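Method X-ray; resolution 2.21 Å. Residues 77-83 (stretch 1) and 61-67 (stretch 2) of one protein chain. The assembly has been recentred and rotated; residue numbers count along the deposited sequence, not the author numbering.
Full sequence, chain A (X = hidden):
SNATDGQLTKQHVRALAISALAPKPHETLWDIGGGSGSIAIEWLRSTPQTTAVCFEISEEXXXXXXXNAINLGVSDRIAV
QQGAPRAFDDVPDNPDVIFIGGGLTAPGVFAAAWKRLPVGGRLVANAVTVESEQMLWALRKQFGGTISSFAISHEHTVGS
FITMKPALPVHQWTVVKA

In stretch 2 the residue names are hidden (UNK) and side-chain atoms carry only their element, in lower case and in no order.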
# COMPACT_ATOMS: atom_id res chain seq x y z
N ARG A 77 15.01 -35.81 6.66
CA ARG A 77 14.63 -35.45 5.30
C ARG A 77 15.24 -34.10 4.95
O ARG A 77 14.89 -33.48 3.95
CB ARG A 77 13.10 -35.40 5.17
CG ARG A 77 12.37 -36.32 6.14
CD ARG A 77 10.95 -36.56 5.72
NE ARG A 77 10.39 -35.43 4.97
CZ ARG A 77 9.46 -34.61 5.43
NH1 ARG A 77 9.01 -33.65 4.67
NH2 ARG A 77 8.97 -34.75 6.66
N ILE A 78 16.16 -33.64 5.78
CA ILE A 78 16.86 -32.40 5.49
C ILE A 78 18.35 -32.68 5.45
O ILE A 78 18.86 -33.40 6.30
CB ILE A 78 16.55 -31.32 6.56
CG1 ILE A 78 16.83 -29.93 6.01
CG2 ILE A 78 17.37 -31.57 7.79
CD1 ILE A 78 16.20 -28.83 6.76
N ALA A 79 19.02 -32.17 4.43
CA ALA A 79 20.47 -32.03 4.49
C ALA A 79 20.80 -30.55 4.68
O ALA A 79 20.18 -29.70 4.04
CB ALA A 79 21.11 -32.55 3.24
N VAL A 80 21.76 -30.26 5.54
CA VAL A 80 22.25 -28.90 5.71
C VAL A 80 23.66 -28.75 5.16
O VAL A 80 24.64 -29.13 5.81
CB VAL A 80 22.24 -28.47 7.19
CG1 VAL A 80 22.36 -26.96 7.31
CG2 VAL A 80 20.98 -28.97 7.88
N GLN A 81 23.77 -28.19 3.96
CA GLN A 81 25.07 -27.95 3.34
C GLN A 81 25.58 -26.55 3.65
O GLN A 81 24.98 -25.82 4.44
CB GLN A 81 24.98 -28.15 1.82
CG GLN A 81 24.26 -29.43 1.41
CD GLN A 81 25.08 -30.67 1.66
OE1 GLN A 81 26.30 -30.60 1.83
NE2 GLN A 81 24.42 -31.82 1.68
N GLN A 82 26.70 -26.18 3.03
CA GLN A 82 27.24 -24.84 3.15
C GLN A 82 26.75 -23.94 2.02
O GLN A 82 25.78 -24.27 1.33
CB GLN A 82 28.77 -24.87 3.17
CG GLN A 82 29.36 -25.64 4.34
CD GLN A 82 30.82 -25.98 4.14
OE1 GLN A 82 31.16 -27.12 3.85
NE2 GLN A 82 31.69 -24.99 4.29
N GLY A 83 27.42 -22.81 1.84
CA GLY A 83 26.93 -21.77 0.94
C GLY A 83 27.04 -22.16 -0.52
O GLY A 83 28.07 -22.68 -0.95
N UNK A 61 25.51 -21.59 12.39
CA UNK A 61 24.13 -21.49 11.91
C UNK A 61 23.62 -22.83 11.33
O UNK A 61 22.42 -23.12 11.43
c UNK A 61 22.20 -15.96 11.55
c UNK A 61 23.38 -17.93 10.60
n UNK A 61 21.04 -16.62 11.58
c UNK A 61 23.97 -20.35 10.89
n UNK A 61 23.32 -16.56 11.12
n UNK A 61 22.25 -14.71 11.98
c UNK A 61 24.11 -18.92 11.47
N UNK A 62 24.51 -23.62 10.71
CA UNK A 62 24.13 -24.95 10.19
C UNK A 62 23.76 -25.86 11.35
O UNK A 62 22.84 -26.69 11.24
c UNK A 62 26.44 -25.86 7.10
n UNK A 62 30.03 -25.33 7.89
n UNK A 62 27.85 -26.03 7.51
c UNK A 62 28.78 -25.07 7.50
n UNK A 62 28.48 -23.84 7.13
c UNK A 62 25.26 -25.61 9.38
c UNK A 62 25.57 -24.97 8.02
N UNK A 63 24.47 -25.71 12.47
CA UNK A 63 24.24 -26.49 13.69
C UNK A 63 22.85 -26.23 14.30
O UNK A 63 22.27 -27.11 14.93
c UNK A 63 25.36 -26.26 14.73
c UNK A 63 27.68 -26.89 15.65
c UNK A 63 26.64 -27.12 14.55
o UNK A 63 27.31 -26.53 16.78
o UNK A 63 28.89 -27.08 15.38
N UNK A 64 22.32 -25.02 14.10
CA UNK A 64 21.02 -24.63 14.66
C UNK A 64 19.81 -24.93 13.75
O UNK A 64 18.68 -25.09 14.23
n UNK A 64 16.71 -21.47 19.03
c UNK A 64 17.92 -21.93 18.73
c UNK A 64 21.04 -23.15 15.05
n UNK A 64 18.82 -22.10 19.70
c UNK A 64 19.71 -22.61 15.54
c UNK A 64 19.54 -22.74 17.05
n UNK A 64 18.24 -22.22 17.47
N UNK A 65 20.03 -25.00 12.44
CA UNK A 65 18.99 -25.37 11.49
C UNK A 65 18.63 -26.84 11.71
O UNK A 65 17.46 -27.20 11.88
c UNK A 65 19.47 -25.23 10.05
c UNK A 65 20.05 -23.85 9.78
c UNK A 65 18.34 -25.49 9.09
c UNK A 65 20.73 -23.75 8.43
N UNK A 66 19.65 -27.69 11.70
CA UNK A 66 19.45 -29.12 11.88
C UNK A 66 18.92 -29.44 13.27
O UNK A 66 18.11 -30.34 13.45
c UNK A 66 22.13 -31.95 11.95
c UNK A 66 20.76 -29.88 11.63
c UNK A 66 20.73 -31.39 11.87
c UNK A 66 19.93 -32.08 10.77
N UNK A 67 19.38 -28.68 14.26
CA UNK A 67 18.84 -28.77 15.61
C UNK A 67 17.32 -28.64 15.61
O UNK A 67 16.63 -29.39 16.30
c UNK A 67 19.46 -27.70 16.51
o UNK A 67 20.04 -28.27 17.67

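Position 61 carries seven side-chain atoms: three carbons, a nitrogen, then a carbon bearing two more nitrogens. That forked, nitrogen-rich end is a guanidinium, so the residue is Arg61. Its CB points sideways, its end leads away and it makes no contact with stretch 1.

Position 62 has the same inventory, three carbons, a nitrogen and a carbon with two nitrogens, but its CB points toward the strand. The CB lies 3.8 Å from Val80 CG1, the carbon at the head of the guanidinium sits 3.3 Å from Gln82 CG, and its third carbon lies 3.0 Å from Gln81 O. This is Arg62. The approach of its CD to Gln81 O is tight, yet no hydrogen bond crosses between the stretches; NH1 is satisfied elsewhere in the structure.

Position 63 shows three carbons, the third carrying two oxygens: a carboxylate on a two-carbon arm, hence Glu63. It points away from the strand and touches a crystal neighbour.

Position 64 repeats the guanidinium pattern in seven atoms and remains out of reach of stretch 1. It is Arg64.

Position 65 holds four carbons, forked at the first, with one arm two carbons long. The end of that longer arm lies 3.8 Å from Val80 CG1. Branching at CB with unequal arms identifies Ile65, buried and pointing toward the strand, its chi1 in the m well and chi2 in t.

Position 66 also has four carbons, but the fork comes at the second. Its CB is 3.9 Å from Val80 CG2 and one terminal carbon is 4.0 Å from Ile78 CG2, so this sideways residue meets two strand side chains. It is Leu66.

Position 67 has one carbon and one oxygen, the short hydroxyl side chain of Ser67. It is out of reach of the strand.

The rule here is a matching of periodicities. The strand alternates, turning Ile78 and Val80 toward the helix and Ala79 away; the helix offers Arg62 and, about one turn later, Ile65 and Leu66. Strand and helix run nearly antiparallel, at 173°, with axes 8.8 Å apart at closest approach. Val80 is the hub, touching Arg62, Ile65 and Leu66, while Ile78 extends the apolar packing along Leu66. At the other end, Arg62 contributes its aliphatic stem to Val80 and lays one guanidinium face against Gln82 CG. The two stretches bury 338 Å² with no hydrogen bond between them; apolar packing round Val80 is joined by the contacts of Arg62 with Gln81 and Gln82.

Stretch 2 (61-67) RRERILS
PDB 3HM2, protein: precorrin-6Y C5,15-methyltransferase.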